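Local coordinates for oxidoreductase, Gfo/Idh/MocA family (Vibrio cholerae, PDB 1XEA), which probably binds a nicotinamide adenine dinucleotide cofactor in its Rossmann domain and catalyses a redox reaction on a substrate that has not been established, at residues D173-R179 with E290-S295; D231-Y235 with M245-N249; K151-P157 with N216-T222. All blocks are in the same frame, centred on the assembly; numbering follows the deposited sequence.

Overall arrangement
The chain pairs a Rossmann-type domain, built on a five-stranded parallel sheet, with a second domain built on a mixed sheet, as in other Gfo/Idh/MocA oxidoreductases. Contacts 2 and 3 lie on the mixed sheet, contact 3 where strand 146-152 runs out beside the 216-222 loop and contact 2 in the hairpin 233-237/242-247; their centres are about 29 Å apart. Contact 1 joins helices 160-175 and 286-311, its centre about 24 Å from that of contact 3 and about 26 Å from that of contact 2. Along the chain, the segments of contacts 1 and 3 alternate; contact 2 follows contact 3, nested within the loop closed by contact 1. Both sheet contacts reach a second subunit, tying this domain to the assembly.

Contact 1: D173-R179 with E290-S295; sequences DSVNLSR and ERNLAS
Arg291 binds Asp173 through two nitrogens, side-on. NH2 of Arg291 donates to O of Asp173 at 2.6 Å, while NE of Arg291 forms a salt bridge to OD1 of Asp173 at 3.3 Å, meeting that oxygen from above the carboxylate plane. The arginine chain is extended from CG to NE, which carries its guanidinium out to the end of helix 160-175. There Asp173 O also accepts from Asn176 N, the two donors arriving from opposite faces of the carbonyl plane. A water connects Arg291 NH2 with Ser174 O.

Among the remaining polar contacts, Ser295 OG lies 2.8 Å from Asp173 OD1 and accepts from Asn176 ND2 at 3.1 Å. Asn176 is the centre of an inverse gamma turn, and its OD1 accepts from Gln180 N.

At the more exposed end, Glu290 lays its carboxylate over one face of the Arg179 guanidinium, the planes 13° apart and Glu290 OE1 3.4 Å from Arg179 NE. The attraction is between charges alone, and Arg179 is poorly ordered.

Arg124 makes a second salt bridge to Asp173 OD1. The C-terminal end of helix 160-175 and the turn after it pack against helix 286-311, while Val175 packs on Trp149 of strand 146-152 and Leu211 of strand 209-216.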
loop_
_atom_site.group_PDB
_atom_site.type_symbol
_atom_site.label_atom_id
_atom_site.label_comp_id
_atom_site.label_asym_id
_atom_site.label_seq_id
_atom_site.Cartn_x
_atom_site.Cartn_y
_atom_site.Cartn_z
ATOM N N ASP A 173 12.143 -19.523 16.558
ATOM C CA ASP A 173 13.567 -19.263 16.711
ATOM C C ASP A 173 13.919 -17.818 16.383
ATOM O O ASP A 173 14.664 -17.165 17.119
ATOM C CB ASP A 173 14.398 -20.165 15.799
ATOM C CG ASP A 173 15.871 -19.756 15.769
ATOM O OD1 ASP A 173 16.601 -20.020 16.742
ATOM O OD2 ASP A 173 16.305 -19.147 14.777
ATOM N N SER A 174 13.397 -17.327 15.264
ATOM C CA SER A 174 13.671 -15.965 14.822
ATOM C C SER A 174 13.380 -14.922 15.884
ATOM O O SER A 174 13.952 -13.837 15.875
ATOM C CB SER A 174 12.860 -15.648 13.566
ATOM O OG SER A 174 13.200 -16.526 12.521
ATOM N N VAL A 175 12.498 -15.267 16.805
ATOM C CA VAL A 175 12.108 -14.359 17.857
ATOM C C VAL A 175 12.794 -14.682 19.170
ATOM O O VAL A 175 12.871 -13.837 20.055
ATOM C CB VAL A 175 10.591 -14.431 18.046
ATOM C CG1 VAL A 175 10.177 -13.618 19.230
ATOM C CG2 VAL A 175 9.891 -13.918 16.794
ATOM N N ASN A 176 13.300 -15.910 19.277
ATOM C CA ASN A 176 13.963 -16.411 20.484
ATOM C C ASN A 176 15.316 -15.747 20.771
ATOM O O ASN A 176 16.360 -16.393 20.774
ATOM C CB ASN A 176 14.135 -17.922 20.359
ATOM C CG ASN A 176 14.415 -18.579 21.681
ATOM O OD1 ASN A 176 14.568 -17.905 22.698
ATOM N ND2 ASN A 176 14.470 -19.901 21.685
ATOM N N LEU A 177 15.271 -14.448 21.039
ATOM C CA LEU A 177 16.464 -13.663 21.299
ATOM C C LEU A 177 16.889 -13.686 22.764
ATOM O O LEU A 177 17.873 -13.051 23.140
ATOM C CB LEU A 177 16.208 -12.224 20.860
ATOM C CG LEU A 177 15.758 -12.018 19.410
ATOM C CD1 LEU A 177 15.140 -10.647 19.269
ATOM C CD2 LEU A 177 16.928 -12.193 18.455
ATOM N N SER A 178 16.141 -14.403 23.595
ATOM C CA SER A 178 16.446 -14.482 25.022
ATOM C C SER A 178 16.818 -15.903 25.443
ATOM O O SER A 178 16.962 -16.196 26.633
ATOM C CB SER A 178 15.230 -14.033 25.832
ATOM O OG SER A 178 14.197 -15.006 25.772
ATOM N N ARG A 179 16.960 -16.783 24.458
ATOM C CA ARG A 179 17.289 -18.180 24.708
ATOM C C ARG A 179 16.266 -18.773 25.661
ATOM O O ARG A 179 16.588 -19.124 26.795
ATOM C CB ARG A 179 18.688 -18.321 25.306
ATOM C CG ARG A 179 19.789 -17.698 24.470
ATOM C CD ARG A 179 21.155 -18.217 24.898
ATOM N NE ARG A 179 21.305 -18.319 26.360
ATOM C CZ ARG A 179 21.070 -19.417 27.090
ATOM N NH1 ARG A 179 20.660 -20.535 26.504
ATOM N NH2 ARG A 179 21.273 -19.406 28.406
ATOM N N GLU A 290 23.783 -22.258 22.111
ATOM C CA GLU A 290 22.760 -22.148 23.153
ATOM C C GLU A 290 21.401 -21.770 22.589
ATOM O O GLU A 290 20.378 -22.274 23.048
ATOM C CB GLU A 290 23.159 -21.118 24.220
ATOM C CG GLU A 290 24.246 -21.574 25.198
ATOM C CD GLU A 290 24.318 -20.704 26.462
ATOM O OE1 GLU A 290 24.556 -19.469 26.351
ATOM O OE2 GLU A 290 24.136 -21.262 27.580
ATOM N N ARG A 291 21.394 -20.882 21.598
ATOM C CA ARG A 291 20.142 -20.459 20.988
ATOM C C ARG A 291 19.579 -21.636 20.208
ATOM O O ARG A 291 18.376 -21.899 20.234
ATOM C CB ARG A 291 20.366 -19.259 20.060
ATOM C CG ARG A 291 19.110 -18.821 19.314
ATOM C CD ARG A 291 19.332 -17.599 18.431
ATOM N NE ARG A 291 18.139 -17.296 17.636
ATOM C CZ ARG A 291 17.988 -16.208 16.884
ATOM N NH1 ARG A 291 18.952 -15.303 16.818
ATOM N NH2 ARG A 291 16.869 -16.022 16.201
ATOM N N ASN A 292 20.456 -22.356 19.519
ATOM C CA ASN A 292 20.010 -23.515 18.754
ATOM C C ASN A 292 19.329 -24.525 19.691
ATOM O O ASN A 292 18.179 -24.919 19.475
ATOM C CB ASN A 292 21.194 -24.146 18.021
ATOM C CG ASN A 292 21.719 -23.251 16.931
ATOM O OD1 ASN A 292 20.974 -22.832 16.057
ATOM N ND2 ASN A 292 22.991 -22.941 16.980
ATOM N N LEU A 293 20.034 -24.925 20.743
ATOM C CA LEU A 293 19.478 -25.857 21.699
ATOM C C LEU A 293 18.169 -25.333 22.230
ATOM O O LEU A 293 17.138 -25.993 22.146
ATOM C CB LEU A 293 20.438 -26.059 22.859
ATOM C CG LEU A 293 21.603 -26.956 22.462
ATOM C CD1 LEU A 293 22.711 -26.850 23.494
ATOM C CD2 LEU A 293 21.112 -28.388 22.324
ATOM N N ALA A 294 18.213 -24.130 22.776
ATOM C CA ALA A 294 17.023 -23.524 23.344
ATOM C C ALA A 294 15.807 -23.585 22.411
ATOM O O ALA A 294 14.713 -23.987 22.827
ATOM C CB ALA A 294 17.317 -22.083 23.733
ATOM N N SER A 295 15.987 -23.191 21.153
ATOM C CA SER A 295 14.870 -23.208 20.208
ATOM C C SER A 295 14.305 -24.610 19.973
ATOM O O SER A 295 13.089 -24.785 19.822
ATOM C CB SER A 295 15.282 -22.573 18.878
ATOM O OG SER A 295 15.630 -21.217 19.083
HETATM O O HOH W 1 15.920 -13.847 14.004
#

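Contact 2: D231-Y235 with M245-N249; sequences DNVAY and MWRDN
Tyr235 and Met245, a selenomethionine, lie side by side in an antiparallel beta hairpin formed by strands 233-237 and 242-247. They are a non-hydrogen-bonded pair. The Met245 chain runs over one face of the tyrosine ring in a CH-pi contact, with CG of Met245 4.0 Å from the Tyr235 ring centroid and 30° off the normal. An orientation of CG anti to the backbone N (chi1 -179°) places that methylene over the ring face. The selenium of Met245 sits obliquely, 4.7 Å from the centroid of the Tyr235 ring, in a Met-aromatic contact. Arg247 projects from this same face of the sheet, its guanidinium plane nearly perpendicular to the tyrosine ring, at 84°.

Ala234 and Trp246 form the neighbouring hydrogen-bonded pair, and their side chains occupy the other face. The methyl group of Ala234 meets the indole at its edge, in the ring plane, with CB of Ala234 3.8 Å from CE3 of Trp246. Trp246 NE1 is held by Glu251 OE2. Ile221 of a neighbouring subunit packs on Trp246 from this face.

Two backbone bonds fix the register: Ala234 N donates to Trp246 O at 3.1 Å, and Trp246 N donates to Ala234 O at 3.0 Å.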
loop_
_atom_site.group_PDB
_atom_site.type_symbol
_atom_site.label_atom_id
_atom_site.label_comp_id
_atom_site.label_asym_id
_atom_site.label_seq_id
_atom_site.Cartn_x
_atom_site.Cartn_y
_atom_site.Cartn_z
ATOM N N ASP A 231 11.400 2.330 21.479
ATOM C CA ASP A 231 10.710 3.469 22.054
ATOM C C ASP A 231 10.505 4.499 20.958
ATOM O O ASP A 231 11.461 4.980 20.365
ATOM C CB ASP A 231 11.492 4.062 23.231
ATOM C CG ASP A 231 11.492 3.144 24.452
ATOM O OD1 ASP A 231 10.388 2.694 24.877
ATOM O OD2 ASP A 231 12.597 2.872 24.985
ATOM N N ASN A 232 9.241 4.806 20.680
ATOM C CA ASN A 232 8.852 5.779 19.659
ATOM C C ASN A 232 9.329 5.440 18.271
ATOM O O ASN A 232 9.391 6.305 17.395
ATOM C CB ASN A 232 9.328 7.175 20.031
ATOM C CG ASN A 232 8.624 7.702 21.261
ATOM O OD1 ASN A 232 7.402 7.568 21.401
ATOM N ND2 ASN A 232 9.382 8.306 22.161
ATOM N N VAL A 233 9.656 4.173 18.066
ATOM C CA VAL A 233 10.098 3.732 16.764
ATOM C C VAL A 233 9.548 2.346 16.520
ATOM O O VAL A 233 9.504 1.526 17.433
ATOM C CB VAL A 233 11.630 3.717 16.667
ATOM C CG1 VAL A 233 12.035 3.400 15.231
ATOM C CG2 VAL A 233 12.202 5.082 17.081
ATOM N N ALA A 234 9.109 2.092 15.296
ATOM C CA ALA A 234 8.560 0.792 14.958
ATOM C C ALA A 234 8.843 0.471 13.495
ATOM O O ALA A 234 9.196 1.359 12.718
ATOM C CB ALA A 234 7.060 0.774 15.232
ATOM N N TYR A 235 8.724 -0.811 13.144
ATOM C CA TYR A 235 8.926 -1.311 11.777
ATOM C C TYR A 235 7.939 -2.437 11.523
ATOM O O TYR A 235 7.594 -3.186 12.432
ATOM C CB TYR A 235 10.313 -1.919 11.581
ATOM C CG TYR A 235 11.475 -0.975 11.666
ATOM C CD1 TYR A 235 11.974 -0.563 12.898
ATOM C CD2 TYR A 235 12.097 -0.501 10.506
ATOM C CE1 TYR A 235 13.066 0.296 12.979
ATOM C CE2 TYR A 235 13.187 0.359 10.570
ATOM C CZ TYR A 235 13.666 0.754 11.811
ATOM O OH TYR A 235 14.733 1.617 11.886
HETATM N N MSE A 245 8.669 1.969 7.974
HETATM C CA MSE A 245 9.256 2.455 9.217
HETATM C C MSE A 245 8.440 3.624 9.749
HETATM O O MSE A 245 8.152 4.582 9.026
HETATM C CB MSE A 245 10.689 2.911 8.954
HETATM C CG MSE A 245 11.437 3.418 10.173
HETATM SE SE MSE A 245 13.255 4.096 9.774
HETATM C CE MSE A 245 12.896 6.011 9.934
ATOM N N TRP A 246 8.059 3.527 11.015
ATOM C CA TRP A 246 7.294 4.570 11.681
ATOM C C TRP A 246 8.210 5.267 12.697
ATOM O O TRP A 246 8.637 4.669 13.687
ATOM C CB TRP A 246 6.085 3.954 12.382
ATOM C CG TRP A 246 5.072 3.407 11.443
ATOM C CD1 TRP A 246 4.443 4.082 10.439
ATOM C CD2 TRP A 246 4.538 2.078 11.426
ATOM N NE1 TRP A 246 3.554 3.258 9.799
ATOM C CE2 TRP A 246 3.595 2.022 10.385
ATOM C CE3 TRP A 246 4.769 0.929 12.189
ATOM C CZ2 TRP A 246 2.878 0.866 10.085
ATOM C CZ3 TRP A 246 4.053 -0.228 11.892
ATOM C CH2 TRP A 246 3.119 -0.250 10.847
ATOM N N ARG A 247 8.503 6.535 12.439
ATOM C CA ARG A 247 9.378 7.318 13.292
ATOM C C ARG A 247 8.920 8.762 13.247
ATOM O O ARG A 247 8.558 9.268 12.187
ATOM C CB ARG A 247 10.810 7.198 12.788
ATOM C CG ARG A 247 11.740 8.243 13.325
ATOM C CD ARG A 247 13.121 8.028 12.760
ATOM N NE ARG A 247 13.725 6.830 13.309
ATOM C CZ ARG A 247 14.847 6.284 12.859
ATOM N NH1 ARG A 247 15.478 6.852 11.832
ATOM N NH2 ARG A 247 15.337 5.182 13.439
ATOM N N ASP A 248 8.926 9.419 14.402
ATOM C CA ASP A 248 8.488 10.808 14.495
ATOM C C ASP A 248 7.071 10.958 13.945
ATOM O O ASP A 248 6.733 11.953 13.297
ATOM C CB ASP A 248 9.428 11.717 13.712
ATOM C CG ASP A 248 10.864 11.600 14.167
ATOM O OD1 ASP A 248 11.123 11.758 15.381
ATOM O OD2 ASP A 248 11.744 11.362 13.305
ATOM N N ASN A 249 6.246 9.954 14.209
ATOM C CA ASN A 249 4.869 9.954 13.751
ATOM C C ASN A 249 4.791 10.093 12.243
ATOM O O ASN A 249 3.889 10.732 11.718
ATOM C CB ASN A 249 4.082 11.083 14.399
ATOM C CG ASN A 249 2.589 10.815 14.384
ATOM O OD1 ASN A 249 2.142 9.710 14.730
ATOM N ND2 ASN A 249 1.804 11.819 13.992
#

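Contact 3: K151-P157 with N216-T222; sequences KHRHALP and NRQFGIT
The backbone leaving strand 146-152 runs beside the loop between strands 209-216 and 223-230, with Arg153 N donating to Asn216 O at 3.1 Å, Phe219 N to Arg153 O and Leu156 N to Arg217 O. The loop opens with an Asx turn, in which Asn216 OD1 accepts from Gln218 N, so the Asn216 side chain stabilises the bend where strand 209-216 ends.

His152 fits between Asn216 and Phe219. CB of Asn216 stands over one face of the imidazole, offset toward the rim, in a CH-pi contact. An edge of the same imidazole is directed at the Phe219 ring in an edge-to-face pair, with CD2 of His152 3.4 Å above the centre of the Phe219 ring and the planes at 53°. His152 NE2 is bound by Glu150. Phe219 also meets the ring of Trp246 of a neighbouring subunit, so this aromatic cluster continues across the interface.

Arg153 and Arg217 run side by side, with CB of Arg153 3.9 Å from CG of Arg217. NH1 of Arg153 lies over a face of the Arg217 guanidinium, and the two planes are 79° apart. Both arginines form salt bridges to Asp167 OD2 on helix 160-175, a shared anion that probably offsets their like charges. Arg217 NE also makes a weak hydrogen bond to Leu156 O.

Thr222 OG1 accepts from His154 N at 3.0 Å, and a water spans Thr222 OG1 and His154 O. With CG of His154 anti to the backbone N (chi1 168°), the imidazole reaches the backbone of Phe219, and ND1 of His154 donates to Phe219 O at 3.2 Å, in both the ring and carbonyl planes.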
loop_
_atom_site.group_PDB
_atom_site.type_symbol
_atom_site.label_atom_id
_atom_site.label_comp_id
_atom_site.label_asym_id
_atom_site.label_seq_id
_atom_site.Cartn_x
_atom_site.Cartn_y
_atom_site.Cartn_z
ATOM N N LYS A 151 3.900 -15.897 10.541
ATOM C CA LYS A 151 4.145 -16.677 9.339
ATOM C C LYS A 151 2.909 -17.528 9.171
ATOM O O LYS A 151 2.735 -18.522 9.877
ATOM C CB LYS A 151 5.372 -17.565 9.500
ATOM C CG LYS A 151 5.826 -18.202 8.200
ATOM C CD LYS A 151 7.026 -19.111 8.419
ATOM C CE LYS A 151 7.600 -19.577 7.093
ATOM N NZ LYS A 151 6.578 -20.271 6.265
ATOM N N HIS A 152 2.049 -17.137 8.238
ATOM C CA HIS A 152 0.802 -17.853 8.027
ATOM C C HIS A 152 0.748 -18.572 6.684
ATOM O O HIS A 152 1.479 -18.231 5.756
ATOM C CB HIS A 152 -0.388 -16.885 8.144
ATOM C CG HIS A 152 -0.348 -15.999 9.358
ATOM N ND1 HIS A 152 0.192 -16.398 10.562
ATOM C CD2 HIS A 152 -0.812 -14.742 9.556
ATOM C CE1 HIS A 152 0.061 -15.425 11.449
ATOM N NE2 HIS A 152 -0.546 -14.410 10.863
ATOM N N ARG A 153 -0.113 -19.584 6.608
ATOM C CA ARG A 153 -0.331 -20.379 5.396
ATOM C C ARG A 153 -1.834 -20.447 5.167
ATOM O O ARG A 153 -2.627 -20.311 6.101
ATOM C CB ARG A 153 0.173 -21.821 5.560
ATOM C CG ARG A 153 1.671 -22.021 5.529
ATOM C CD ARG A 153 2.118 -22.763 4.272
ATOM N NE ARG A 153 3.548 -22.560 4.004
ATOM C CZ ARG A 153 4.529 -22.936 4.821
ATOM N NH1 ARG A 153 4.241 -23.548 5.963
ATOM N NH2 ARG A 153 5.793 -22.683 4.507
ATOM N N HIS A 154 -2.218 -20.667 3.918
ATOM C CA HIS A 154 -3.622 -20.790 3.565
ATOM C C HIS A 154 -3.995 -22.267 3.471
ATOM O O HIS A 154 -3.359 -23.029 2.742
ATOM C CB HIS A 154 -3.891 -20.125 2.221
ATOM C CG HIS A 154 -5.236 -20.447 1.651
ATOM N ND1 HIS A 154 -6.410 -20.212 2.335
ATOM C CD2 HIS A 154 -5.597 -20.957 0.449
ATOM C CE1 HIS A 154 -7.435 -20.559 1.577
ATOM N NE2 HIS A 154 -6.970 -21.012 0.428
ATOM N N ALA A 155 -5.025 -22.658 4.215
ATOM C CA ALA A 155 -5.521 -24.029 4.217
ATOM C C ALA A 155 -4.426 -25.103 4.212
ATOM O O ALA A 155 -4.292 -25.856 3.247
ATOM C CB ALA A 155 -6.439 -24.223 3.021
ATOM N N LEU A 156 -3.654 -25.185 5.290
ATOM C CA LEU A 156 -2.596 -26.177 5.367
ATOM C C LEU A 156 -2.327 -26.620 6.798
ATOM O O LEU A 156 -1.217 -26.469 7.315
ATOM C CB LEU A 156 -1.310 -25.628 4.755
ATOM C CG LEU A 156 -0.235 -26.657 4.385
ATOM C CD1 LEU A 156 -0.685 -27.434 3.155
ATOM C CD2 LEU A 156 1.071 -25.945 4.089
ATOM N N PRO A 157 -3.350 -27.167 7.464
ATOM C CA PRO A 157 -3.186 -27.628 8.842
ATOM C C PRO A 157 -2.344 -28.894 8.825
ATOM O O PRO A 157 -2.079 -29.434 7.752
ATOM C CB PRO A 157 -4.621 -27.867 9.288
ATOM C CG PRO A 157 -5.281 -28.322 8.029
ATOM C CD PRO A 157 -4.728 -27.384 6.989
ATOM N N ASN A 216 -0.545 -19.150 11.714
ATOM C CA ASN A 216 -1.903 -19.594 11.458
ATOM C C ASN A 216 -1.880 -20.247 10.095
ATOM O O ASN A 216 -1.966 -19.568 9.069
ATOM C CB ASN A 216 -2.863 -18.411 11.449
ATOM C CG ASN A 216 -4.301 -18.844 11.378
ATOM O OD1 ASN A 216 -4.620 -19.868 10.783
ATOM N ND2 ASN A 216 -5.183 -18.066 11.980
ATOM N N ARG A 217 -1.749 -21.568 10.082
ATOM C CA ARG A 217 -1.697 -22.287 8.822
ATOM C C ARG A 217 -3.058 -22.535 8.206
ATOM O O ARG A 217 -3.216 -23.372 7.320
ATOM C CB ARG A 217 -0.911 -23.580 8.996
ATOM C CG ARG A 217 0.552 -23.283 9.164
ATOM C CD ARG A 217 1.352 -24.512 9.369
ATOM N NE ARG A 217 1.217 -25.436 8.266
ATOM C CZ ARG A 217 1.984 -26.506 8.123
ATOM N NH1 ARG A 217 2.928 -26.767 9.016
ATOM N NH2 ARG A 217 1.812 -27.302 7.082
ATOM N N GLN A 218 -4.041 -21.788 8.690
ATOM C CA GLN A 218 -5.401 -21.846 8.170
ATOM C C GLN A 218 -5.809 -20.391 8.026
ATOM O O GLN A 218 -6.924 -20.011 8.376
ATOM C CB GLN A 218 -6.352 -22.541 9.143
ATOM C CG GLN A 218 -6.301 -24.063 9.126
ATOM C CD GLN A 218 -7.687 -24.675 9.324
ATOM O OE1 GLN A 218 -8.416 -24.287 10.246
ATOM N NE2 GLN A 218 -8.053 -25.630 8.465
ATOM N N PHE A 219 -4.883 -19.581 7.520
ATOM C CA PHE A 219 -5.097 -18.148 7.331
ATOM C C PHE A 219 -5.697 -17.893 5.943
ATOM O O PHE A 219 -5.634 -18.752 5.063
ATOM C CB PHE A 219 -3.749 -17.424 7.471
ATOM C CG PHE A 219 -3.857 -15.956 7.791
ATOM C CD1 PHE A 219 -4.464 -15.527 8.970
ATOM C CD2 PHE A 219 -3.299 -15.007 6.943
ATOM C CE1 PHE A 219 -4.498 -14.177 9.306
ATOM C CE2 PHE A 219 -3.329 -13.655 7.271
ATOM C CZ PHE A 219 -3.933 -13.239 8.457
ATOM N N GLY A 220 -6.267 -16.710 5.752
ATOM C CA GLY A 220 -6.861 -16.382 4.469
ATOM C C GLY A 220 -5.864 -16.309 3.326
ATOM O O GLY A 220 -6.237 -16.367 2.150
ATOM N N ILE A 221 -4.582 -16.193 3.662
ATOM C CA ILE A 221 -3.527 -16.101 2.650
ATOM C C ILE A 221 -2.178 -16.502 3.245
ATOM O O ILE A 221 -1.996 -16.496 4.462
ATOM C CB ILE A 221 -3.431 -14.652 2.083
ATOM C CG1 ILE A 221 -2.665 -14.636 0.757
ATOM C CG2 ILE A 221 -2.710 -13.753 3.061
ATOM C CD1 ILE A 221 -2.806 -13.324 0.010
ATOM N N THR A 222 -1.240 -16.869 2.385
ATOM C CA THR A 222 0.077 -17.249 2.846
ATOM C C THR A 222 0.967 -16.000 2.809
ATOM O O THR A 222 1.175 -15.422 1.741
ATOM C CB THR A 222 0.657 -18.361 1.939
ATOM O OG1 THR A 222 -0.165 -19.533 2.032
ATOM C CG2 THR A 222 2.075 -18.715 2.355
HETATM O O HOH W 2 -0.945 -22.441 1.098
#